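Local coordinates for Ras GTPase-activating-like protein IQGAP2 (Homo sapiens, PDB 4EZA) that probably binds phosphoinositides through an atypical binding domain with a pseudo-C2 fold, as part of a Ras GTPase-activating-like signalling protein, at residues P21-L35 and T43-A55. Residues are numbered along the deposited sequence; the frame is centred on the assembly and turned at random.
Sequences PVKYTAAKLHEKGVL and TNQFKNVTFDIIA
V22 with I53 and Y24 with F51 are antiparallel hydrogen-bonded pairs (F51 N to Y24 O 2.8 Å, V22 N to I53 O 3.1 Å; N-H...O angles of the four bonds 163° to 170°). They join strands 22-25 and 49-55, the edge pair of a four-stranded antiparallel sheet. A fifth bond, A26 N to V49 O (2.8 Å), leads into helix 26-32, whose N-cap T25 accepts from K28 N through OG1.

Aromatic packing continues beyond the ladder. F46 turns its edge to the H30 face, planes at 64°, with F46 CE2 3.6 Å above the middle of the H30 imidazole. H30 ND1 donates to L35 O (3.2 Å), which lies in the ring plane, although ND1 comes in above the carbonyl plane; bond and edge together limit the ring's rotation. L35 divides its methyls, CD2 to F46 CE2 and CD1 to F51 CE2, while L29 CD1 reaches F51 CD2.

On the opposite sheet face from Y24, K23 and D52 run alongside. D52 OD1 is buried against K23 CG (3.1 Å) without a polar partner; K23 NZ stays 5.4 Å from D52 OD1.

Main-chain bonds thus fix the edge strand, mainly apolar contact the helix, and K67 on strand 61-68, salt-bridged to OD2, probably balances most of D52's charge.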
# COMPACT_ATOMS: atom_id res chain seq x y z
N PRO A 21 5.65 -7.39 11.13
CA PRO A 21 5.09 -6.93 9.86
C PRO A 21 4.42 -8.03 9.05
O PRO A 21 4.80 -9.21 9.14
CB PRO A 21 6.31 -6.38 9.10
CG PRO A 21 7.50 -6.87 9.84
CD PRO A 21 7.05 -6.96 11.27
N VAL A 22 3.41 -7.63 8.30
CA VAL A 22 2.82 -8.47 7.28
C VAL A 22 3.38 -7.97 5.95
O VAL A 22 3.37 -6.77 5.68
CB VAL A 22 1.29 -8.34 7.29
CG1 VAL A 22 0.66 -9.34 6.34
CG2 VAL A 22 0.76 -8.54 8.72
N LYS A 23 3.88 -8.89 5.14
CA LYS A 23 4.54 -8.54 3.87
C LYS A 23 3.73 -8.99 2.66
O LYS A 23 3.17 -10.09 2.66
CB LYS A 23 5.95 -9.17 3.80
CG LYS A 23 6.84 -8.83 4.98
CD LYS A 23 8.21 -9.51 4.87
CE LYS A 23 8.84 -9.67 6.25
NZ LYS A 23 10.14 -10.43 6.22
N TYR A 24 3.70 -8.14 1.63
CA TYR A 24 3.08 -8.47 0.34
C TYR A 24 4.00 -8.04 -0.77
O TYR A 24 4.58 -6.97 -0.71
CB TYR A 24 1.74 -7.76 0.16
CG TYR A 24 0.73 -8.05 1.24
CD1 TYR A 24 -0.12 -9.15 1.13
CD2 TYR A 24 0.64 -7.25 2.37
CE1 TYR A 24 -1.05 -9.44 2.12
CE2 TYR A 24 -0.30 -7.54 3.39
CZ TYR A 24 -1.13 -8.62 3.24
OH TYR A 24 -2.06 -8.93 4.21
N THR A 25 4.14 -8.86 -1.81
CA THR A 25 4.82 -8.37 -3.01
C THR A 25 3.88 -7.49 -3.81
O THR A 25 2.63 -7.60 -3.70
CB THR A 25 5.31 -9.49 -3.95
OG1 THR A 25 4.17 -10.17 -4.51
CG2 THR A 25 6.21 -10.49 -3.21
N ALA A 26 4.46 -6.62 -4.63
CA ALA A 26 3.65 -5.80 -5.53
C ALA A 26 2.89 -6.68 -6.50
O ALA A 26 1.74 -6.36 -6.86
CB ALA A 26 4.52 -4.81 -6.25
N ALA A 27 3.50 -7.78 -6.93
CA ALA A 27 2.81 -8.70 -7.82
C ALA A 27 1.51 -9.24 -7.20
O ALA A 27 0.45 -9.26 -7.85
CB ALA A 27 3.73 -9.83 -8.24
N LYS A 28 1.57 -9.65 -5.94
CA LYS A 28 0.38 -10.14 -5.24
C LYS A 28 -0.67 -9.04 -5.07
O LYS A 28 -1.87 -9.28 -5.33
CB LYS A 28 0.79 -10.75 -3.88
CG LYS A 28 -0.34 -11.13 -2.97
CD LYS A 28 -1.20 -12.24 -3.55
CE LYS A 28 -0.54 -13.58 -3.49
NZ LYS A 28 -1.54 -14.63 -3.80
N LEU A 29 -0.23 -7.84 -4.69
CA LEU A 29 -1.19 -6.75 -4.54
C LEU A 29 -1.85 -6.38 -5.88
O LEU A 29 -3.01 -5.99 -5.91
CB LEU A 29 -0.52 -5.52 -3.90
CG LEU A 29 -0.07 -5.73 -2.46
CD1 LEU A 29 0.31 -4.37 -1.94
CD2 LEU A 29 -1.15 -6.36 -1.59
N HIS A 30 -1.10 -6.47 -6.97
CA HIS A 30 -1.60 -6.18 -8.32
C HIS A 30 -2.65 -7.23 -8.71
O HIS A 30 -3.74 -6.88 -9.15
CB HIS A 30 -0.39 -6.20 -9.24
CG HIS A 30 -0.61 -5.67 -10.63
ND1 HIS A 30 -1.33 -4.53 -10.94
CD2 HIS A 30 -0.08 -6.10 -11.80
CE1 HIS A 30 -1.26 -4.31 -12.24
NE2 HIS A 30 -0.52 -5.25 -12.79
N GLU A 31 -2.34 -8.51 -8.51
CA GLU A 31 -3.33 -9.58 -8.71
C GLU A 31 -4.63 -9.36 -7.94
O GLU A 31 -5.72 -9.53 -8.50
CB GLU A 31 -2.71 -10.92 -8.31
CG GLU A 31 -1.75 -11.46 -9.33
CD GLU A 31 -0.76 -12.44 -8.73
OE1 GLU A 31 -1.07 -13.00 -7.64
OE2 GLU A 31 0.31 -12.67 -9.34
N LYS A 32 -4.51 -8.93 -6.69
CA LYS A 32 -5.67 -8.71 -5.80
C LYS A 32 -6.47 -7.48 -6.15
O LYS A 32 -7.60 -7.32 -5.71
CB LYS A 32 -5.18 -8.52 -4.37
CG LYS A 32 -4.72 -9.76 -3.64
CD LYS A 32 -4.33 -9.35 -2.23
CE LYS A 32 -3.98 -10.56 -1.40
NZ LYS A 32 -3.82 -10.24 0.05
N GLY A 33 -5.85 -6.56 -6.87
CA GLY A 33 -6.50 -5.29 -7.22
C GLY A 33 -6.20 -4.14 -6.28
O GLY A 33 -6.67 -3.03 -6.49
N VAL A 34 -5.45 -4.41 -5.23
CA VAL A 34 -5.03 -3.37 -4.31
C VAL A 34 -4.09 -2.39 -5.00
O VAL A 34 -4.17 -1.17 -4.79
CB VAL A 34 -4.31 -3.96 -3.05
CG1 VAL A 34 -3.75 -2.83 -2.15
CG2 VAL A 34 -5.23 -4.82 -2.27
N LEU A 35 -3.19 -2.93 -5.81
CA LEU A 35 -2.21 -2.11 -6.49
C LEU A 35 -2.61 -1.98 -7.95
O LEU A 35 -2.88 -3.00 -8.63
CB LEU A 35 -0.82 -2.73 -6.35
CG LEU A 35 0.35 -1.95 -6.92
CD1 LEU A 35 1.56 -2.09 -5.98
CD2 LEU A 35 0.67 -2.45 -8.26
N THR A 43 5.98 -4.41 -15.39
CA THR A 43 5.09 -5.27 -14.62
C THR A 43 5.72 -6.59 -14.22
O THR A 43 5.51 -7.06 -13.10
CB THR A 43 3.79 -5.49 -15.40
OG1 THR A 43 3.21 -4.22 -15.67
CG2 THR A 43 2.84 -6.30 -14.58
N ASN A 44 6.53 -7.18 -15.11
CA ASN A 44 7.21 -8.42 -14.79
C ASN A 44 8.25 -8.29 -13.68
O ASN A 44 8.82 -9.29 -13.23
CB ASN A 44 7.79 -9.11 -16.06
CG ASN A 44 9.00 -8.39 -16.65
OD1 ASN A 44 9.33 -7.26 -16.29
ND2 ASN A 44 9.65 -9.04 -17.60
N GLN A 45 8.48 -7.06 -13.23
CA GLN A 45 9.43 -6.78 -12.14
C GLN A 45 8.73 -6.53 -10.79
O GLN A 45 9.39 -6.25 -9.78
CB GLN A 45 10.35 -5.60 -12.52
CG GLN A 45 11.26 -5.89 -13.72
CD GLN A 45 12.34 -6.93 -13.42
OE1 GLN A 45 13.08 -6.82 -12.45
NE2 GLN A 45 12.42 -7.97 -14.26
N PHE A 46 7.41 -6.66 -10.78
CA PHE A 46 6.64 -6.38 -9.56
C PHE A 46 6.98 -7.30 -8.39
O PHE A 46 6.81 -6.92 -7.24
CB PHE A 46 5.13 -6.42 -9.85
CG PHE A 46 4.58 -5.15 -10.48
CD1 PHE A 46 5.40 -4.19 -11.07
CD2 PHE A 46 3.20 -4.96 -10.50
CE1 PHE A 46 4.86 -3.05 -11.65
CE2 PHE A 46 2.66 -3.83 -11.08
CZ PHE A 46 3.48 -2.88 -11.67
N LYS A 47 7.45 -8.52 -8.68
CA LYS A 47 7.90 -9.46 -7.64
C LYS A 47 9.05 -8.90 -6.80
O LYS A 47 9.27 -9.34 -5.66
CB LYS A 47 8.31 -10.80 -8.26
CG LYS A 47 9.51 -10.69 -9.20
CD LYS A 47 9.89 -12.00 -9.83
CE LYS A 47 11.02 -11.77 -10.84
NZ LYS A 47 11.31 -12.99 -11.67
N ASN A 48 9.78 -7.93 -7.36
CA ASN A 48 10.96 -7.35 -6.70
C ASN A 48 10.68 -6.19 -5.76
O ASN A 48 11.58 -5.68 -5.07
CB ASN A 48 11.97 -6.94 -7.77
CG ASN A 48 12.58 -8.14 -8.46
OD1 ASN A 48 12.68 -9.22 -7.87
ND2 ASN A 48 13.00 -7.97 -9.71
N VAL A 49 9.42 -5.76 -5.74
CA VAL A 49 8.95 -4.77 -4.78
C VAL A 49 8.10 -5.45 -3.74
O VAL A 49 7.22 -6.27 -4.07
CB VAL A 49 8.13 -3.65 -5.49
CG1 VAL A 49 7.43 -2.78 -4.48
CG2 VAL A 49 9.06 -2.83 -6.38
N THR A 50 8.35 -5.12 -2.47
CA THR A 50 7.55 -5.65 -1.37
C THR A 50 7.07 -4.49 -0.52
O THR A 50 7.70 -3.44 -0.46
CB THR A 50 8.35 -6.68 -0.53
OG1 THR A 50 8.56 -7.86 -1.31
CG2 THR A 50 7.61 -7.08 0.74
N PHE A 51 5.91 -4.68 0.10
CA PHE A 51 5.37 -3.72 1.05
C PHE A 51 5.20 -4.40 2.39
O PHE A 51 4.61 -5.46 2.45
CB PHE A 51 4.03 -3.18 0.57
CG PHE A 51 4.12 -2.50 -0.75
CD1 PHE A 51 4.56 -1.18 -0.84
CD2 PHE A 51 3.78 -3.18 -1.92
CE1 PHE A 51 4.69 -0.56 -2.08
CE2 PHE A 51 3.90 -2.57 -3.15
CZ PHE A 51 4.35 -1.26 -3.23
N ASP A 52 5.79 -3.80 3.42
CA ASP A 52 5.67 -4.29 4.80
C ASP A 52 4.64 -3.42 5.49
O ASP A 52 4.75 -2.19 5.44
CB ASP A 52 6.99 -4.15 5.59
CG ASP A 52 8.08 -5.11 5.13
OD1 ASP A 52 7.84 -5.95 4.23
OD2 ASP A 52 9.20 -5.03 5.68
N ILE A 53 3.65 -4.05 6.12
CA ILE A 53 2.62 -3.31 6.85
C ILE A 53 2.79 -3.55 8.33
O ILE A 53 2.72 -4.69 8.78
CB ILE A 53 1.20 -3.77 6.49
CG1 ILE A 53 0.98 -3.87 4.97
CG2 ILE A 53 0.16 -2.88 7.20
CD1 ILE A 53 1.10 -2.61 4.20
N ILE A 54 3.00 -2.48 9.08
CA ILE A 54 3.25 -2.60 10.51
C ILE A 54 2.26 -1.75 11.31
O ILE A 54 2.04 -0.58 10.99
CB ILE A 54 4.71 -2.20 10.86
CG1 ILE A 54 5.64 -2.46 9.66
CG2 ILE A 54 5.19 -2.95 12.09
CD1 ILE A 54 6.75 -1.43 9.46
N ALA A 55 1.61 -2.37 12.30
CA ALA A 55 0.79 -1.64 13.26
C ALA A 55 1.67 -0.69 14.05
O ALA A 55 2.80 -1.03 14.40
CB ALA A 55 0.07 -2.60 14.22